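Maternal protein tudor (Drosophila melanogaster, PDB 4Q5W) probably acts in the Piwi-interacting RNA pathway with Aubergine and AGO3 and is required for germ-cell formation and abdominal segmentation, this chain being its extended Tudor 9 domain. Local coordinates at residues A[10-18]-A[123-131]; A[52-63]-A[90-98]. One frame throughout, in Å; residues are numbered along the deposited sequence. Where two conformers were deposited one is given.

Contact 1. Residues A[10-18]-A[123-131]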
ATOM      1  N   HIS A  10      -1.738   1.149  -0.907  1.00 15.04           N
ATOM      2  CA  HIS A  10      -1.097   2.102   0.009  1.00 14.74           C
ATOM      3  C   HIS A  10      -0.237   3.105  -0.725  1.00 15.93           C
ATOM      4  O   HIS A  10       0.534   2.749  -1.610  1.00 11.47           O
ATOM      5  CB  HIS A  10      -0.209   1.395   1.045  1.00 11.98           C
ATOM      6  CG  HIS A  10       0.503   2.340   1.966  1.00 13.44           C
ATOM      7  ND1 HIS A  10      -0.164   3.124   2.886  1.00 17.12           N
ATOM      8  CD2 HIS A  10       1.817   2.641   2.101  1.00 15.61           C
ATOM      9  CE1 HIS A  10       0.708   3.862   3.550  1.00 16.84           C
ATOM     10  NE2 HIS A  10       1.918   3.591   3.090  1.00 16.22           N
ATOM     11  N   VAL A  11      -0.346   4.365  -0.332  1.00 16.71           N
ATOM     12  CA  VAL A  11       0.515   5.392  -0.898  1.00 15.94           C
ATOM     13  C   VAL A  11       1.446   5.949   0.163  1.00 14.24           C
ATOM     14  O   VAL A  11       0.990   6.546   1.131  1.00 16.57           O
ATOM     15  CB  VAL A  11      -0.310   6.542  -1.481  1.00 13.16           C
ATOM     16  CG1 VAL A  11       0.620   7.680  -1.938  1.00 12.27           C
ATOM     17  CG2 VAL A  11      -1.145   6.030  -2.626  1.00 14.64           C
ATOM     18  N   GLU A  12       2.750   5.744  -0.004  1.00 13.86           N
ATOM     19  CA  GLU A  12       3.721   6.350   0.903  1.00 16.45           C
ATOM     20  C   GLU A  12       4.033   7.765   0.424  1.00 16.53           C
ATOM     21  O   GLU A  12       4.059   8.717   1.205  1.00 15.87           O
ATOM     22  CB  GLU A  12       5.000   5.517   0.952  1.00 20.26           C
ATOM     23  CG  GLU A  12       5.991   5.982   2.011  1.00 21.93           C
ATOM     24  CD  GLU A  12       5.486   5.744   3.426  1.00 27.44           C
ATOM     25  OE1 GLU A  12       4.699   4.796   3.638  1.00 29.24           O
ATOM     26  OE2 GLU A  12       5.870   6.512   4.325  1.00 24.22           O
ATOM     27  N   ASN A  13       4.276   7.878  -0.878  1.00 18.05           N
ATOM     28  CA  ASN A  13       4.369   9.160  -1.569  1.00 15.10           C
ATOM     29  C   ASN A  13       4.202   8.855  -3.050  1.00 11.83           C
ATOM     30  O   ASN A  13       3.967   7.703  -3.414  1.00 10.09           O
ATOM     31  CB  ASN A  13       5.709   9.848  -1.292  1.00 18.06           C
ATOM     32  CG  ASN A  13       6.904   8.960  -1.607  1.00 17.39           C
ATOM     33  OD1 ASN A  13       7.164   8.623  -2.766  1.00 17.01           O
ATOM     34  ND2 ASN A  13       7.652   8.596  -0.576  1.00 16.91           N
ATOM     35  N   THR A  14       4.304   9.856  -3.916  1.00 18.27           N
ATOM     36  CA  THR A  14       4.002   9.595  -5.327  1.00 18.76           C
ATOM     37  C   THR A  14       5.042   8.692  -5.990  1.00 16.08           C
ATOM     38  O   THR A  14       4.787   8.119  -7.053  1.00 14.53           O
ATOM     39  CB  THR A  14       3.784  10.891  -6.150  1.00 12.33           C
ATOM     40  OG1 THR A  14       4.985  11.671  -6.157  1.00 15.48           O
ATOM     41  CG2 THR A  14       2.647  11.710  -5.558  1.00 15.74           C
ATOM     42  N   SER A  15       6.200   8.550  -5.349  1.00 13.21           N
ATOM     43  CA  SER A  15       7.273   7.719  -5.887  1.00 13.39           C
ATOM     44  C   SER A  15       7.362   6.353  -5.214  1.00 15.20           C
ATOM     45  O   SER A  15       8.272   5.571  -5.507  1.00 13.97           O
ATOM     46  CB  SER A  15       8.618   8.438  -5.791  1.00 16.49           C
ATOM     47  OG  SER A  15       8.635   9.552  -6.668  1.00 15.66           O
ATOM     48  N   ARG A  16       6.410   6.070  -4.327  1.00 13.53           N
ATOM     49  CA  ARG A  16       6.391   4.800  -3.612  1.00 13.89           C
ATOM     50  C   ARG A  16       4.950   4.385  -3.358  1.00 11.01           C
ATOM     51  O   ARG A  16       4.356   4.721  -2.331  1.00 12.23           O
ATOM     52  CB  ARG A  16       7.190   4.904  -2.303  1.00 15.42           C
ATOM     53  CG  ARG A  16       7.364   3.577  -1.569  1.00 19.45           C
ATOM     54  CD  ARG A  16       8.336   3.721  -0.411  1.00 22.15           C
ATOM     55  NE  ARG A  16       8.337   2.555   0.465  1.00 20.66           N
ATOM     56  CZ  ARG A  16       9.204   1.555   0.375  1.00 24.26           C
ATOM     57  NH1 ARG A  16       9.136   0.533   1.217  1.00 27.02           N
ATOM     58  NH2 ARG A  16      10.137   1.570  -0.565  1.00 24.57           N
ATOM     59  N   ILE A  17       4.392   3.657  -4.320  1.00  9.00           N
ATOM     60  CA  ILE A  17       2.990   3.288  -4.293  1.00 13.34           C
ATOM     61  C   ILE A  17       2.884   1.771  -4.331  1.00 13.73           C
ATOM     62  O   ILE A  17       3.459   1.141  -5.212  1.00 16.22           O
ATOM     63  CB  ILE A  17       2.263   3.872  -5.527  1.00 11.14           C
ATOM     64  CG1 ILE A  17       2.391   5.396  -5.553  1.00  9.99           C
ATOM     65  CG2 ILE A  17       0.780   3.479  -5.547  1.00 13.03           C
ATOM     66  CD1 ILE A  17       1.835   6.001  -6.830  1.00 14.01           C
ATOM     67  N   TYR A  18       2.166   1.198  -3.366  1.00 14.13           N
ATOM     68  CA  TYR A  18       1.914  -0.245  -3.316  1.00 11.43           C
ATOM     69  C   TYR A  18       0.694  -0.616  -4.150  1.00 11.82           C
ATOM     70  O   TYR A  18      -0.378  -0.049  -3.952  1.00 13.21           O
ATOM     71  CB  TYR A  18       1.668  -0.680  -1.866  1.00  9.74           C
ATOM     72  CG  TYR A  18       2.911  -0.680  -1.004  1.00 12.77           C
ATOM     73  CD1 TYR A  18       3.386   0.497  -0.436  1.00 15.50           C
ATOM     74  CD2 TYR A  18       3.590  -1.857  -0.742  1.00 14.09           C
ATOM     75  CE1 TYR A  18       4.518   0.499   0.361  1.00 17.58           C
ATOM     76  CE2 TYR A  18       4.727  -1.868   0.056  1.00 16.26           C
ATOM     77  CZ  TYR A  18       5.184  -0.686   0.604  1.00 18.64           C
ATOM     78  OH  TYR A  18       6.313  -0.696   1.395  1.00 17.83           O
ATOM     79  N   ALA A 123       2.091  17.442   1.313  1.00 15.93           N
ATOM     80  CA  ALA A 123       0.824  17.177   1.985  1.00 17.05           C
ATOM     81  C   ALA A 123      -0.368  17.444   1.066  1.00 19.05           C
ATOM     82  O   ALA A 123      -1.309  16.654   1.011  1.00 18.71           O
ATOM     83  CB  ALA A 123       0.710  17.993   3.270  1.00 19.54           C
ATOM     84  N   LEU A 124      -0.325  18.546   0.329  1.00 12.32           N
ATOM     85  CA  LEU A 124      -1.431  18.854  -0.577  1.00 11.97           C
ATOM     86  C   LEU A 124      -1.528  17.820  -1.699  1.00 11.15           C
ATOM     87  O   LEU A 124      -2.617  17.412  -2.103  1.00 15.15           O
ATOM     88  CB  LEU A 124      -1.270  20.264  -1.153  1.00 12.32           C
ATOM     89  CG  LEU A 124      -2.256  20.697  -2.247  1.00 13.72           C
ATOM     90  CD1 LEU A 124      -3.691  20.600  -1.777  1.00 15.95           C
ATOM     91  CD2 LEU A 124      -1.933  22.133  -2.645  1.00 13.05           C
ATOM     92  N   THR A 125      -0.382  17.405  -2.207  1.00 12.58           N
ATOM     93  CA  THR A 125      -0.350  16.413  -3.263  1.00 14.38           C
ATOM     94  C   THR A 125      -0.936  15.106  -2.761  1.00 15.39           C
ATOM     95  O   THR A 125      -1.732  14.478  -3.449  1.00 12.00           O
ATOM     96  CB  THR A 125       1.079  16.177  -3.783  1.00 14.62           C
ATOM     97  OG1 THR A 125       1.546  17.368  -4.431  1.00 14.12           O
ATOM     98  CG2 THR A 125       1.121  15.001  -4.780  1.00 12.93           C
ATOM     99  N   LEU A 126      -0.554  14.696  -1.558  1.00 14.79           N
ATOM    100  CA  LEU A 126      -1.013  13.397  -1.068  1.00 14.28           C
ATOM    101  C   LEU A 126      -2.503  13.363  -0.726  1.00 14.58           C
ATOM    102  O   LEU A 126      -3.179  12.359  -0.979  1.00 14.32           O
ATOM    103  CB  LEU A 126      -0.147  12.906   0.088  1.00 15.35           C
ATOM    104  CG  LEU A 126       1.255  12.534  -0.397  1.00 14.94           C
ATOM    105  CD1 LEU A 126       1.999  11.732   0.667  1.00 18.06           C
ATOM    106  CD2 LEU A 126       1.223  11.781  -1.742  1.00 13.48           C
ATOM    107  N   THR A 127      -3.031  14.449  -0.176  1.00 13.93           N
ATOM    108  CA  THR A 127      -4.460  14.504   0.126  0.50 16.61           C
ATOM    109  C   THR A 127      -5.290  14.568  -1.162  1.00 18.46           C
ATOM    110  O   THR A 127      -6.365  13.955  -1.253  1.00 12.44           O
ATOM    111  CB  THR A 127      -4.820  15.663   1.102  0.50 20.53           C
ATOM    112  OG1 THR A 127      -6.203  15.582   1.464  0.50 18.77           O
ATOM    113  CG2 THR A 127      -4.538  17.028   0.485  0.50 23.37           C
ATOM    114  N   THR A 128      -4.787  15.300  -2.155  1.00 12.60           N
ATOM    115  CA  THR A 128      -5.457  15.367  -3.449  1.00 14.72           C
ATOM    116  C   THR A 128      -5.421  13.998  -4.126  1.00 14.05           C
ATOM    117  O   THR A 128      -6.410  13.569  -4.708  1.00 12.78           O
ATOM    118  CB  THR A 128      -4.834  16.447  -4.347  1.00 13.30           C
ATOM    119  OG1 THR A 128      -4.827  17.688  -3.629  1.00 13.49           O
ATOM    120  CG2 THR A 128      -5.642  16.624  -5.654  1.00 10.13           C
ATOM    121  N   PHE A 129      -4.288  13.307  -4.023  1.00 11.03           N
ATOM    122  CA  PHE A 129      -4.123  11.989  -4.630  1.00 11.65           C
ATOM    123  C   PHE A 129      -5.100  11.007  -3.964  1.00 11.81           C
ATOM    124  O   PHE A 129      -5.749  10.204  -4.639  1.00 11.86           O
ATOM    125  CB  PHE A 129      -2.667  11.537  -4.437  1.00 12.29           C
ATOM    126  CG  PHE A 129      -2.264  10.316  -5.236  1.00 12.91           C
ATOM    127  CD1 PHE A 129      -3.036   9.835  -6.299  1.00 13.70           C
ATOM    128  CD2 PHE A 129      -1.082   9.658  -4.923  1.00 18.04           C
ATOM    129  CE1 PHE A 129      -2.634   8.716  -7.020  1.00 15.51           C
ATOM    130  CE2 PHE A 129      -0.674   8.535  -5.637  1.00 18.56           C
ATOM    131  CZ  PHE A 129      -1.450   8.062  -6.681  1.00 16.71           C
ATOM    132  N   ASP A 130      -5.217  11.086  -2.638  1.00 16.62           N
ATOM    133  CA  ASP A 130      -6.119  10.203  -1.902  0.70 20.29           C
ATOM    134  C   ASP A 130      -7.555  10.346  -2.397  1.00 19.31           C
ATOM    135  O   ASP A 130      -8.257   9.353  -2.580  1.00 16.83           O
ATOM    136  CB  ASP A 130      -6.060  10.472  -0.393  0.70 25.06           C
ATOM    137  CG  ASP A 130      -4.821   9.888   0.261  0.70 29.37           C
ATOM    138  OD1 ASP A 130      -4.335   8.835  -0.203  0.70 29.72           O
ATOM    139  OD2 ASP A 130      -4.337  10.483   1.248  0.70 36.15           O
ATOM    140  N   ALA A 131      -7.981  11.585  -2.627  1.00 15.89           N
ATOM    141  CA  ALA A 131      -9.332  11.856  -3.093  1.00 17.13           C
ATOM    142  C   ALA A 131      -9.526  11.326  -4.508  1.00 19.00           C
ATOM    143  O   ALA A 131     -10.579  10.779  -4.830  1.00 19.99           O
ATOM    144  CB  ALA A 131      -9.612  13.343  -3.039  1.00 17.30           C
TER

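Contact 2. Residues A[52-63]-A[90-98]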
ATOM      1  N   MET A  52       8.828 -12.056  10.493  1.00 15.74           N
ATOM      2  CA  MET A  52       7.561 -12.245   9.809  1.00 14.89           C
ATOM      3  C   MET A  52       6.571 -12.876  10.773  1.00 17.77           C
ATOM      4  O   MET A  52       6.928 -13.762  11.544  1.00 22.25           O
ATOM      5  CB  MET A  52       7.740 -13.153   8.594  1.00 17.65           C
ATOM      6  CG  MET A  52       8.925 -12.782   7.722  1.00 24.33           C
ATOM      7  SD  MET A  52       8.796 -11.110   7.081  1.00 28.55           S
ATOM      8  CE  MET A  52       7.181 -11.153   6.378  1.00 13.29           C
ATOM      9  N   CYS A  53       5.327 -12.411  10.726  1.00 14.34           N
ATOM     10  CA  CYS A  53       4.298 -12.863  11.654  1.00 12.61           C
ATOM     11  C   CYS A  53       2.917 -12.495  11.107  1.00 16.82           C
ATOM     12  O   CYS A  53       2.784 -12.159   9.934  1.00 17.06           O
ATOM     13  CB  CYS A  53       4.516 -12.235  13.028  1.00 12.49           C
ATOM     14  SG  CYS A  53       4.684 -10.437  13.008  1.00 21.01           S
ATOM     15  N   VAL A  54       1.893 -12.588  11.950  1.00 13.88           N
ATOM     16  CA  VAL A  54       0.536 -12.199  11.574  1.00 11.13           C
ATOM     17  C   VAL A  54      -0.018 -11.274  12.646  1.00 14.01           C
ATOM     18  O   VAL A  54       0.246 -11.481  13.832  1.00 14.80           O
ATOM     19  CB  VAL A  54      -0.394 -13.433  11.446  1.00 11.20           C
ATOM     20  CG1 VAL A  54      -1.845 -13.009  11.236  1.00 13.05           C
ATOM     21  CG2 VAL A  54       0.053 -14.312  10.287  1.00 15.36           C
ATOM     22  N   VAL A  55      -0.765 -10.244  12.255  1.00 12.59           N
ATOM     23  CA  VAL A  55      -1.410  -9.392  13.250  1.00 16.02           C
ATOM     24  C   VAL A  55      -2.886  -9.199  12.941  1.00 18.12           C
ATOM     25  O   VAL A  55      -3.319  -9.411  11.806  1.00 16.18           O
ATOM     26  CB  VAL A  55      -0.742  -8.001  13.339  1.00 17.44           C
ATOM     27  CG1 VAL A  55       0.742  -8.137  13.654  1.00 16.69           C
ATOM     28  CG2 VAL A  55      -0.948  -7.223  12.037  1.00 18.06           C
ATOM     29  N   GLN A  56      -3.658  -8.804  13.950  1.00 12.87           N
ATOM     30  CA  GLN A  56      -5.022  -8.337  13.718  1.00 17.25           C
ATOM     31  C   GLN A  56      -4.983  -6.835  13.470  1.00 18.73           C
ATOM     32  O   GLN A  56      -4.361  -6.101  14.229  1.00 20.26           O
ATOM     33  CB  GLN A  56      -5.927  -8.648  14.916  1.00 19.03           C
ATOM     34  CG  GLN A  56      -7.405  -8.310  14.694  1.00 21.49           C
ATOM     35  CD  GLN A  56      -8.306  -8.878  15.778  1.00 25.54           C
ATOM     36  OE1 GLN A  56      -7.880  -9.064  16.917  1.00 27.64           O
ATOM     37  NE2 GLN A  56      -9.554  -9.166  15.424  1.00 23.84           N
ATOM     38  N   PHE A  57      -5.627  -6.389  12.392  1.00 16.99           N
ATOM     39  CA  PHE A  57      -5.696  -4.966  12.049  1.00 16.25           C
ATOM     40  C   PHE A  57      -6.886  -4.362  12.783  1.00 18.86           C
ATOM     41  O   PHE A  57      -8.004  -4.858  12.668  1.00 17.95           O
ATOM     42  CB  PHE A  57      -5.869  -4.824  10.531  1.00 13.96           C
ATOM     43  CG  PHE A  57      -5.736  -3.408  10.001  1.00 18.52           C
ATOM     44  CD1 PHE A  57      -5.021  -2.442  10.685  1.00 18.02           C
ATOM     45  CD2 PHE A  57      -6.314  -3.071   8.780  1.00 24.75           C
ATOM     46  CE1 PHE A  57      -4.899  -1.151  10.170  1.00 19.92           C
ATOM     47  CE2 PHE A  57      -6.197  -1.790   8.253  1.00 19.01           C
ATOM     48  CZ  PHE A  57      -5.492  -0.830   8.946  1.00 18.41           C
ATOM     49  N   ALA A  58      -6.650  -3.299  13.543  1.00 18.75           N
ATOM     50  CA  ALA A  58      -7.703  -2.722  14.379  1.00 19.47           C
ATOM     51  C   ALA A  58      -8.864  -2.186  13.542  1.00 20.70           C
ATOM     52  O   ALA A  58     -10.024  -2.258  13.958  1.00 23.18           O
ATOM     53  CB  ALA A  58      -7.142  -1.620  15.258  1.00 21.87           C
ATOM     54  N   ASP A  59      -8.540  -1.660  12.365  1.00 18.55           N
ATOM     55  CA  ASP A  59      -9.527  -0.982  11.531  1.00 23.16           C
ATOM     56  C   ASP A  59     -10.661  -1.899  11.077  1.00 25.93           C
ATOM     57  O   ASP A  59     -11.822  -1.482  11.024  1.00 29.62           O
ATOM     58  CB  ASP A  59      -8.858  -0.350  10.314  1.00 25.33           C
ATOM     59  CG  ASP A  59      -7.902   0.766  10.682  1.00 26.16           C
ATOM     60  OD1 ASP A  59      -7.445   0.805  11.843  1.00 25.23           O
ATOM     61  OD2 ASP A  59      -7.590   1.595   9.794  1.00 25.16           O
ATOM     62  N   ASP A  60     -10.332  -3.144  10.744  1.00 20.61           N
ATOM     63  CA  ASP A  60     -11.357  -4.072  10.264  1.00 24.37           C
ATOM     64  C   ASP A  60     -11.453  -5.373  11.056  1.00 22.43           C
ATOM     65  O   ASP A  60     -12.273  -6.229  10.738  1.00 22.68           O
ATOM     66  CB  ASP A  60     -11.193  -4.356   8.756  1.00 24.69           C
ATOM     67  CG  ASP A  60      -9.835  -4.955   8.400  1.00 24.72           C
ATOM     68  OD1 ASP A  60      -9.160  -5.516   9.290  1.00 18.88           O
ATOM     69  OD2 ASP A  60      -9.450  -4.876   7.211  1.00 24.35           O
ATOM     70  N   LEU A  61     -10.614  -5.510  12.085  1.00 23.46           N
ATOM     71  CA  LEU A  61     -10.556  -6.713  12.931  1.00 23.00           C
ATOM     72  C   LEU A  61     -10.154  -8.005  12.207  1.00 21.38           C
ATOM     73  O   LEU A  61     -10.254  -9.095  12.766  1.00 22.99           O
ATOM     74  CB  LEU A  61     -11.863  -6.921  13.715  1.00 26.43           C
ATOM     75  CG  LEU A  61     -12.185  -5.919  14.825  1.00 33.74           C
ATOM     76  CD1 LEU A  61     -13.397  -6.373  15.624  1.00 36.40           C
ATOM     77  CD2 LEU A  61     -10.991  -5.719  15.738  1.00 35.05           C
ATOM     78  N   GLU A  62      -9.679  -7.891  10.974  1.00 19.01           N
ATOM     79  CA  GLU A  62      -9.220  -9.062  10.238  1.00 16.08           C
ATOM     80  C   GLU A  62      -7.716  -9.278  10.368  1.00 17.45           C
ATOM     81  O   GLU A  62      -6.985  -8.397  10.830  1.00 16.51           O
ATOM     82  CB  GLU A  62      -9.610  -8.948   8.762  1.00 23.04           C
ATOM     83  CG  GLU A  62     -11.112  -9.052   8.521  1.00 26.58           C
ATOM     84  CD  GLU A  62     -11.470  -8.962   7.053  1.00 37.41           C
ATOM     85  OE1 GLU A  62     -10.566  -8.667   6.240  1.00 40.29           O
ATOM     86  OE2 GLU A  62     -12.655  -9.185   6.715  1.00 40.48           O
ATOM     87  N   PHE A  63      -7.251 -10.446   9.928  1.00 17.97           N
ATOM     88  CA  PHE A  63      -5.852 -10.833  10.119  1.00 18.44           C
ATOM     89  C   PHE A  63      -4.999 -10.693   8.858  1.00 15.71           C
ATOM     90  O   PHE A  63      -5.466 -10.962   7.753  1.00 18.72           O
ATOM     91  CB  PHE A  63      -5.773 -12.254  10.689  1.00 15.15           C
ATOM     92  CG  PHE A  63      -6.337 -12.379  12.088  1.00 17.13           C
ATOM     93  CD1 PHE A  63      -7.678 -12.672  12.288  1.00 19.80           C
ATOM     94  CD2 PHE A  63      -5.528 -12.200  13.197  1.00 14.89           C
ATOM     95  CE1 PHE A  63      -8.202 -12.782  13.566  1.00 21.90           C
ATOM     96  CE2 PHE A  63      -6.043 -12.320  14.484  1.00 21.35           C
ATOM     97  CZ  PHE A  63      -7.382 -12.608  14.669  1.00 24.44           C
ATOM     98  N   VAL A  90       0.466  -2.599  16.889  1.00 21.80           N
ATOM     99  CA  VAL A  90      -0.272  -3.659  17.556  1.00 20.60           C
ATOM    100  C   VAL A  90       0.413  -4.022  18.871  1.00 19.35           C
ATOM    101  O   VAL A  90       1.572  -3.658  19.105  1.00 20.88           O
ATOM    102  CB  VAL A  90      -0.359  -4.913  16.670  1.00 18.23           C
ATOM    103  CG1 VAL A  90      -0.958  -4.563  15.307  1.00 22.21           C
ATOM    104  CG2 VAL A  90       1.018  -5.517  16.493  1.00 19.26           C
ATOM    105  N   ASP A  91      -0.303  -4.729  19.735  1.00 20.78           N
ATOM    106  CA  ASP A  91       0.285  -5.167  20.991  1.00 22.96           C
ATOM    107  C   ASP A  91       0.280  -6.684  21.120  1.00 20.02           C
ATOM    108  O   ASP A  91       0.623  -7.222  22.170  1.00 20.45           O
ATOM    109  CB  ASP A  91      -0.403  -4.507  22.195  1.00 27.61           C
ATOM    110  CG  ASP A  91      -1.856  -4.908  22.339  1.00 35.96           C
ATOM    111  OD1 ASP A  91      -2.386  -5.589  21.438  1.00 35.76           O
ATOM    112  OD2 ASP A  91      -2.473  -4.533  23.362  1.00 44.66           O
ATOM    113  N   LYS A  92      -0.098  -7.359  20.044  1.00 19.08           N
ATOM    114  CA  LYS A  92      -0.137  -8.817  20.020  1.00 21.81           C
ATOM    115  C   LYS A  92       0.265  -9.352  18.651  1.00 17.35           C
ATOM    116  O   LYS A  92      -0.176  -8.850  17.619  1.00 17.23           O
ATOM    117  CB  LYS A  92      -1.532  -9.320  20.384  1.00 22.63           C
ATOM    118  CG  LYS A  92      -1.634 -10.829  20.479  1.00 22.90           C
ATOM    119  CD  LYS A  92      -3.035 -11.249  20.878  1.00 29.28           C
ATOM    120  CE  LYS A  92      -3.132 -12.748  21.090  1.00 32.38           C
ATOM    121  NZ  LYS A  92      -4.516 -13.160  21.438  1.00 31.87           N
ATOM    122  N   LEU A  93       1.098 -10.385  18.651  1.00 15.39           N
ATOM    123  CA  LEU A  93       1.596 -10.979  17.419  1.00 14.23           C
ATOM    124  C   LEU A  93       1.210 -12.445  17.373  1.00 14.08           C
ATOM    125  O   LEU A  93       1.164 -13.113  18.414  1.00 14.94           O
ATOM    126  CB  LEU A  93       3.119 -10.877  17.366  1.00 18.48           C
ATOM    127  CG  LEU A  93       3.716  -9.470  17.430  1.00 18.12           C
ATOM    128  CD1 LEU A  93       5.226  -9.550  17.418  1.00 14.79           C
ATOM    129  CD2 LEU A  93       3.203  -8.598  16.282  1.00 15.01           C
ATOM    130  N   TYR A  94       0.947 -12.941  16.170  1.00 13.89           N
ATOM    131  CA  TYR A  94       0.665 -14.357  15.973  1.00 13.21           C
ATOM    132  C   TYR A  94       1.729 -14.950  15.057  1.00 16.87           C
ATOM    133  O   TYR A  94       2.355 -14.228  14.270  1.00 13.61           O
ATOM    134  CB  TYR A  94      -0.723 -14.562  15.350  1.00 13.00           C
ATOM    135  CG  TYR A  94      -1.862 -13.998  16.159  1.00 15.00           C
ATOM    136  CD1 TYR A  94      -2.241 -12.665  16.023  1.00 14.76           C
ATOM    137  CD2 TYR A  94      -2.571 -14.798  17.050  1.00 16.67           C
ATOM    138  CE1 TYR A  94      -3.286 -12.146  16.753  1.00 15.94           C
ATOM    139  CE2 TYR A  94      -3.619 -14.286  17.788  1.00 18.55           C
ATOM    140  CZ  TYR A  94      -3.967 -12.958  17.635  1.00 18.33           C
ATOM    141  OH  TYR A  94      -5.002 -12.445  18.366  1.00 20.16           O
ATOM    142  N   GLU A  95       1.937 -16.259  15.163  1.00 13.83           N
ATOM    143  CA  GLU A  95       2.866 -16.961  14.284  1.00 12.51           C
ATOM    144  C   GLU A  95       2.318 -16.989  12.863  1.00 13.00           C
ATOM    145  O   GLU A  95       1.119 -17.128  12.658  1.00 16.08           O
ATOM    146  CB  GLU A  95       3.090 -18.401  14.759  1.00 18.12           C
ATOM    147  CG  GLU A  95       3.435 -18.557  16.228  1.00 20.29           C
ATOM    148  CD  GLU A  95       4.830 -18.063  16.586  1.00 24.16           C
ATOM    149  OE1 GLU A  95       5.577 -17.633  15.684  1.00 23.69           O
ATOM    150  OE2 GLU A  95       5.183 -18.108  17.784  1.00 25.42           O
ATOM    151  N   LEU A  96       3.204 -16.864  11.887  1.00 14.38           N
ATOM    152  CA  LEU A  96       2.818 -17.044  10.489  1.00 15.03           C
ATOM    153  C   LEU A  96       2.725 -18.534  10.171  1.00 16.39           C
ATOM    154  O   LEU A  96       3.712 -19.261  10.310  1.00 15.72           O
ATOM    155  CB  LEU A  96       3.846 -16.388   9.575  1.00 14.41           C
ATOM    156  CG  LEU A  96       3.554 -16.521   8.076  1.00 12.69           C
ATOM    157  CD1 LEU A  96       2.361 -15.652   7.714  1.00 12.81           C
ATOM    158  CD2 LEU A  96       4.782 -16.147   7.274  1.00 18.70           C
ATOM    159  N   PRO A  97       1.539 -18.999   9.753  1.00 12.82           N
ATOM    160  CA  PRO A  97       1.402 -20.414   9.400  1.00 16.53           C
ATOM    161  C   PRO A  97       2.409 -20.807   8.322  1.00 21.20           C
ATOM    162  O   PRO A  97       2.693 -20.007   7.420  1.00 16.93           O
ATOM    163  CB  PRO A  97      -0.029 -20.502   8.864  1.00 18.74           C
ATOM    164  CG  PRO A  97      -0.762 -19.421   9.603  1.00 16.53           C
ATOM    165  CD  PRO A  97       0.246 -18.286   9.704  1.00 12.52           C
ATOM    166  N   GLN A  98       2.948 -22.019   8.437  1.00 20.54           N
ATOM    167  CA  GLN A  98       4.029 -22.493   7.572  1.00 21.05           C
ATOM    168  C   GLN A  98       3.747 -22.388   6.072  1.00 18.54           C
ATOM    169  O   GLN A  98       4.668 -22.167   5.271  1.00 15.53           O
ATOM    170  CB  GLN A  98       4.374 -23.946   7.928  1.00 28.71           C
ATOM    171  CG  GLN A  98       5.589 -24.504   7.199  1.00 42.93           C
ATOM    172  CD  GLN A  98       6.875 -23.769   7.538  1.00 50.47           C
ATOM    173  OE1 GLN A  98       6.951 -23.041   8.532  1.00 52.84           O
ATOM    174  NE2 GLN A  98       7.904 -23.973   6.720  1.00 53.26           N
TER
HETATM  175  O   HOH W   1       6.035 -16.304  12.568  1.00 21.31           O
HETATM  176  O   HOH W   2      -2.701  -8.323  16.528  1.00 18.15           O
HETATM  177  O   HOH W   3      -5.429  -9.591  18.125  1.00 24.95           O

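Contact 1. Residues A[10-18]-A[123-131]
Phe129 packs its ring against Val11, Thr14 and Ile17, the centre of a mainly apolar interface. Ile17 CD1 comes in at the ring edge, close to its plane, 3.8 Å from Phe129 CE2, while Val11 CG2 meets the same CE2 obliquely at 3.9 Å. The ring reaches them because its CG lies anti to the backbone N (chi1 -169°). Methyl contacts extend the patch: Thr14 CG2 touches Thr125 CG2 at 3.7 Å, the hydroxyl of Thr125 bonding instead to Asn121 O, just before helix 122-134. Leu126 straddles the bend, CD1 lying 3.7 Å from Glu12 O and CD2 facing Val11 CG1, Asn13 CA and Thr14 CG2. With the two methyls gone, as in an alanine here, the bend would probably lose its apolar cover and a gap open beside Val11 and Thr14. In the extended Tudor fold this places helix 122-134 against the first hairpin of the staphylococcal nuclease-like sheet. Polar bonds shape that hairpin locally. Glu12 and Asn13 form a classic beta bulge opposite Arg16, and Asn13 OD1 accepts Ser15 N at 2.8 Å in its carbonyl plane, an Asx turn. His10 NE2, donating in its ring plane, reaches Glu12 OE1 at 3.1 Å, anti but 30° out of the carboxylate plane.

Contact 2. Residues A[52-63]-A[90-98]
Tyr94 and Val54 form a single antiparallel, hydrogen-bonded bridge: Val54 N reaches Tyr94 O at 2.9 Å, and Tyr94 N returns the bond to Val54 O at 2.8 Å. From there the tyrosine side chain runs along the strand. Its CB packs on Val54 CB at 4.1 Å. Further out, CD1 brings the ring edge up to Val54 O, 3.5 Å away and in the ring plane. Then CE1 and CZ meet Phe63 CE2, part of a T-shaped pair in which Phe63 turns its edge to the tyrosine face, with ring centroids 5.4 Å apart and planes at 84°. At the tip, Tyr94 OH is hydrogen-bonded to a water 2.9 Å away, which donates to Gln56 OE1; Lys92 NZ adds a weak bond to the hydroxyl. Alongside, Val55 CG1 touches Leu93 CD2 at 3.6 Å, and the side chains of Val54 and Leu96 cross at about a right angle, CG2 touching CD1. Segment 90-98 thus lies along the outer strand 52-56 of the SH3-like Tudor core, returning from strand 87-90 at the other margin of the sheet. Val54 and Pro97 also lean on Leu35 of helix 25-37, whereas Cys53 and Leu93 rest on Ile68 of strand 63-71.

From the N terminus the chain first builds the hairpin of strands 5-11 and 16-21, whose bend is later met by helix 122-134; contact 1 therefore closes a long loop over 104 intervening residues. Within that loop helix 25-37 leads away to the Tudor core, where contact 2 closes a shorter excursion of strands and loops, without helix, from 52-63 to 90-98. The second is nested in the first. After 90-98 the chain returns through strand 108-112, which joins the hairpin's sheet, then passes through the short helix 116-120 into helix 122-134. One contact fastens the nuclease-like part and the other the Tudor core; they lie on opposite sides of the chain's centre, with centres 25 Å apart and no direct touch.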